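Local coordinates for protein deferrochelatase (Vibrio cholerae, PDB 5DE0) that binds heme b and probably acts as a dye-decolorizing (DyP-type) peroxidase, at residues S172-Q177 with I250-T255. Residues are numbered along the deposited sequence; the frame is centred on the assembly and turned at random.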
ATOM      1  N   SER B 172       0.438 -24.066  14.360  1.00 24.61           N
ATOM      2  CA  SER B 172      -0.928 -23.628  14.105  1.00 23.45           C
ATOM      3  C   SER B 172      -1.321 -23.804  12.642  1.00 22.92           C
ATOM      4  O   SER B 172      -0.516 -23.564  11.742  1.00 22.09           O
ATOM      5  CB  SER B 172      -1.094 -22.164  14.523  1.00 24.21           C
ATOM      6  OG  SER B 172      -2.416 -21.712  14.300  1.00 22.26           O
ATOM      7  N   TYR B 173      -2.562 -24.224  12.410  1.00 22.54           N
ATOM      8  CA  TYR B 173      -3.081 -24.348  11.050  1.00 21.47           C
ATOM      9  C   TYR B 173      -3.526 -22.988  10.529  1.00 25.73           C
ATOM     10  O   TYR B 173      -4.108 -22.195  11.265  1.00 20.15           O
ATOM     11  CB  TYR B 173      -4.236 -25.347  10.996  1.00 22.88           C
ATOM     12  CG  TYR B 173      -3.812 -26.779  11.223  1.00 24.34           C
ATOM     13  CD1 TYR B 173      -3.387 -27.576  10.166  1.00 25.24           C
ATOM     14  CD2 TYR B 173      -3.831 -27.336  12.496  1.00 24.51           C
ATOM     15  CE1 TYR B 173      -2.996 -28.887  10.370  1.00 25.49           C
ATOM     16  CE2 TYR B 173      -3.440 -28.647  12.710  1.00 26.16           C
ATOM     17  CZ  TYR B 173      -3.025 -29.416  11.644  1.00 26.62           C
ATOM     18  OH  TYR B 173      -2.636 -30.718  11.854  1.00 27.76           O
ATOM     19  N   VAL B 174      -3.236 -22.718   9.260  1.00 19.91           N
ATOM     20  CA  VAL B 174      -3.505 -21.406   8.685  1.00 20.15           C
ATOM     21  C   VAL B 174      -4.355 -21.497   7.422  1.00 19.23           C
ATOM     22  O   VAL B 174      -4.216 -22.428   6.632  1.00 19.92           O
ATOM     23  CB  VAL B 174      -2.195 -20.661   8.338  1.00 19.20           C
ATOM     24  CG1 VAL B 174      -2.439 -19.158   8.283  1.00 18.51           C
ATOM     25  CG2 VAL B 174      -1.104 -20.982   9.345  1.00 19.88           C
ATOM     26  N   MET B 175      -5.242 -20.524   7.244  1.00 19.07           N
ATOM     27  CA  MET B 175      -5.970 -20.366   5.994  1.00 17.71           C
ATOM     28  C   MET B 175      -5.909 -18.904   5.573  1.00 27.48           C
ATOM     29  O   MET B 175      -5.892 -18.013   6.420  1.00 14.39           O
ATOM     30  CB  MET B 175      -7.429 -20.826   6.131  1.00 19.32           C
ATOM     31  CG  MET B 175      -8.280 -19.959   7.055  1.00 18.74           C
ATOM     32  SD  MET B 175     -10.050 -20.259   6.895  1.00 18.19           S
ATOM     33  CE  MET B 175     -10.352 -19.677   5.222  1.00 18.47           C
ATOM     34  N   VAL B 176      -5.852 -18.659   4.268  1.00 15.55           N
ATOM     35  CA  VAL B 176      -5.893 -17.295   3.762  1.00 18.73           C
ATOM     36  C   VAL B 176      -6.755 -17.213   2.502  1.00 19.40           C
ATOM     37  O   VAL B 176      -6.749 -18.115   1.663  1.00 17.31           O
ATOM     38  CB  VAL B 176      -4.459 -16.732   3.482  1.00 17.28           C
ATOM     39  CG1 VAL B 176      -3.397 -17.784   3.730  1.00 17.88           C
ATOM     40  CG2 VAL B 176      -4.337 -16.155   2.075  1.00 17.89           C
ATOM     41  N   GLN B 177      -7.526 -16.136   2.404  1.00 17.83           N
ATOM     42  CA  GLN B 177      -8.335 -15.846   1.228  1.00 20.32           C
ATOM     43  C   GLN B 177      -8.356 -14.345   0.980  1.00 20.77           C
ATOM     44  O   GLN B 177      -8.830 -13.583   1.824  1.00 20.20           O
ATOM     45  CB  GLN B 177      -9.768 -16.353   1.399  1.00 20.34           C
ATOM     46  CG  GLN B 177      -9.981 -17.833   1.152  1.00 20.14           C
ATOM     47  CD  GLN B 177     -11.419 -18.247   1.421  1.00 21.38           C
ATOM     48  OE1 GLN B 177     -11.929 -18.065   2.525  1.00 20.07           O
ATOM     49  NE2 GLN B 177     -12.085 -18.788   0.404  1.00 22.60           N
ATOM     50  N   ILE B 250      -7.280 -14.008   6.889  1.00 20.52           N
ATOM     51  CA  ILE B 250      -6.328 -15.006   7.353  1.00 17.69           C
ATOM     52  C   ILE B 250      -6.702 -15.416   8.772  1.00 19.45           C
ATOM     53  O   ILE B 250      -7.103 -14.581   9.584  1.00 18.93           O
ATOM     54  CB  ILE B 250      -4.872 -14.482   7.303  1.00 17.76           C
ATOM     55  CG1 ILE B 250      -3.894 -15.531   7.843  1.00 17.76           C
ATOM     56  CG2 ILE B 250      -4.738 -13.178   8.071  1.00 18.05           C
ATOM     57  CD1 ILE B 250      -2.436 -15.107   7.775  1.00 17.92           C
ATOM     58  N   ALA B 251      -6.598 -16.708   9.061  1.00 17.43           N
ATOM     59  CA  ALA B 251      -6.975 -17.217  10.372  1.00 20.16           C
ATOM     60  C   ALA B 251      -6.052 -18.343  10.824  1.00 20.07           C
ATOM     61  O   ALA B 251      -5.538 -19.107  10.007  1.00 20.07           O
ATOM     62  CB  ALA B 251      -8.422 -17.696  10.359  1.00 19.68           C
ATOM     63  N   TYR B 252      -5.848 -18.432  12.133  1.00 20.19           N
ATOM     64  CA  TYR B 252      -5.065 -19.509  12.723  1.00 20.65           C
ATOM     65  C   TYR B 252      -5.964 -20.353  13.618  1.00 21.54           C
ATOM     66  O   TYR B 252      -6.877 -19.828  14.256  1.00 22.31           O
ATOM     67  CB  TYR B 252      -3.887 -18.951  13.524  1.00 20.62           C
ATOM     68  CG  TYR B 252      -2.824 -18.272  12.687  1.00 19.92           C
ATOM     69  CD1 TYR B 252      -2.993 -16.970  12.232  1.00 19.47           C
ATOM     70  CD2 TYR B 252      -1.643 -18.929  12.364  1.00 20.00           C
ATOM     71  CE1 TYR B 252      -2.022 -16.347  11.470  1.00 18.56           C
ATOM     72  CE2 TYR B 252      -0.667 -18.311  11.606  1.00 20.72           C
ATOM     73  CZ  TYR B 252      -0.861 -17.021  11.161  1.00 19.24           C
ATOM     74  OH  TYR B 252       0.114 -16.410  10.405  1.00 19.00           O
ATOM     75  N   CYS B 253      -5.720 -21.659  13.657  1.00 22.03           N
ATOM     76  CA  CYS B 253      -6.512 -22.546  14.504  1.00 23.10           C
ATOM     77  C   CYS B 253      -5.763 -23.830  14.847  1.00 24.56           C
ATOM     78  O   CYS B 253      -4.943 -24.310  14.065  1.00 23.93           O
ATOM     79  CB  CYS B 253      -7.839 -22.887  13.829  1.00 23.02           C
ATOM     80  SG  CYS B 253      -8.985 -23.780  14.894  1.00 25.26           S
ATOM     81  N   HIS B 254      -6.059 -24.382  16.020  1.00 24.78           N
ATOM     82  CA  HIS B 254      -5.400 -25.595  16.494  1.00 25.54           C
ATOM     83  C   HIS B 254      -5.805 -26.808  15.663  1.00 25.10           C
ATOM     84  O   HIS B 254      -5.140 -27.842  15.689  1.00 25.63           O
ATOM     85  CB  HIS B 254      -5.725 -25.841  17.970  1.00 26.61           C
ATOM     86  CG  HIS B 254      -7.143 -26.250  18.218  1.00 26.05           C
ATOM     87  ND1 HIS B 254      -8.159 -25.338  18.413  1.00 26.24           N
ATOM     88  CD2 HIS B 254      -7.718 -27.474  18.305  1.00 25.93           C
ATOM     89  CE1 HIS B 254      -9.295 -25.981  18.608  1.00 26.27           C
ATOM     90  NE2 HIS B 254      -9.055 -27.280  18.548  1.00 25.93           N
ATOM     91  N   THR B 255      -6.905 -26.671  14.930  1.00 24.87           N
ATOM     92  CA  THR B 255      -7.376 -27.727  14.045  1.00 25.66           C
ATOM     93  C   THR B 255      -7.913 -27.131  12.749  1.00 25.26           C
ATOM     94  O   THR B 255      -8.617 -26.123  12.760  1.00 25.43           O
ATOM     95  CB  THR B 255      -8.468 -28.591  14.715  1.00 25.73           C
ATOM     96  OG1 THR B 255      -9.029 -29.489  13.750  1.00 26.25           O
ATOM     97  CG2 THR B 255      -9.576 -27.720  15.291  1.00 25.83           C
TER
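In the C-terminal ferredoxin-like half of the DyP fold, Y173 pairs with C253 and M175 with A251 where strands 172-181 and 247-253, the two central ones of a four-stranded antiparallel sheet, run side by side. Both are hydrogen-bonded pairs: Y173 N meets C253 O at 2.9 Å and M175 N meets A251 O at 3.1 Å, each bond returned by the opposite N-H. Between them, at the non-hydrogen-bonded pair, V174 and Y252 lie side by side. V174 CG1, set anti to the backbone N (chi1 -157°), sits over one face of the Y252 ring, 4.0 Å from its centroid in a CH-pi contact, while V174 CG2 touches Y252 CE2 at 3.5 Å. The edge of the same ring faces S172 OG, whose hydrogen bond goes to the carbonyl of A161. I250 CG1 closes on V174 CG1 at 3.9 Å, and L99 of strand 98-104 packs against both residues, so this face is joined to the N-terminal sheet, where Y252 OH is hydrogen-bonded to H101 ND1. On the other face, M175 CG rests 4.0 Å from A251 CB; the M175 side chain also touches F259 of helix 257-266 and approaches the heme, which Q177 contacts. Reciprocal backbone bonds thus fix the strand pairing, while V174 and I250 give the two sheets an apolar join and the hydroxyl of the buried Y252, satisfied by H101, adds a polar one.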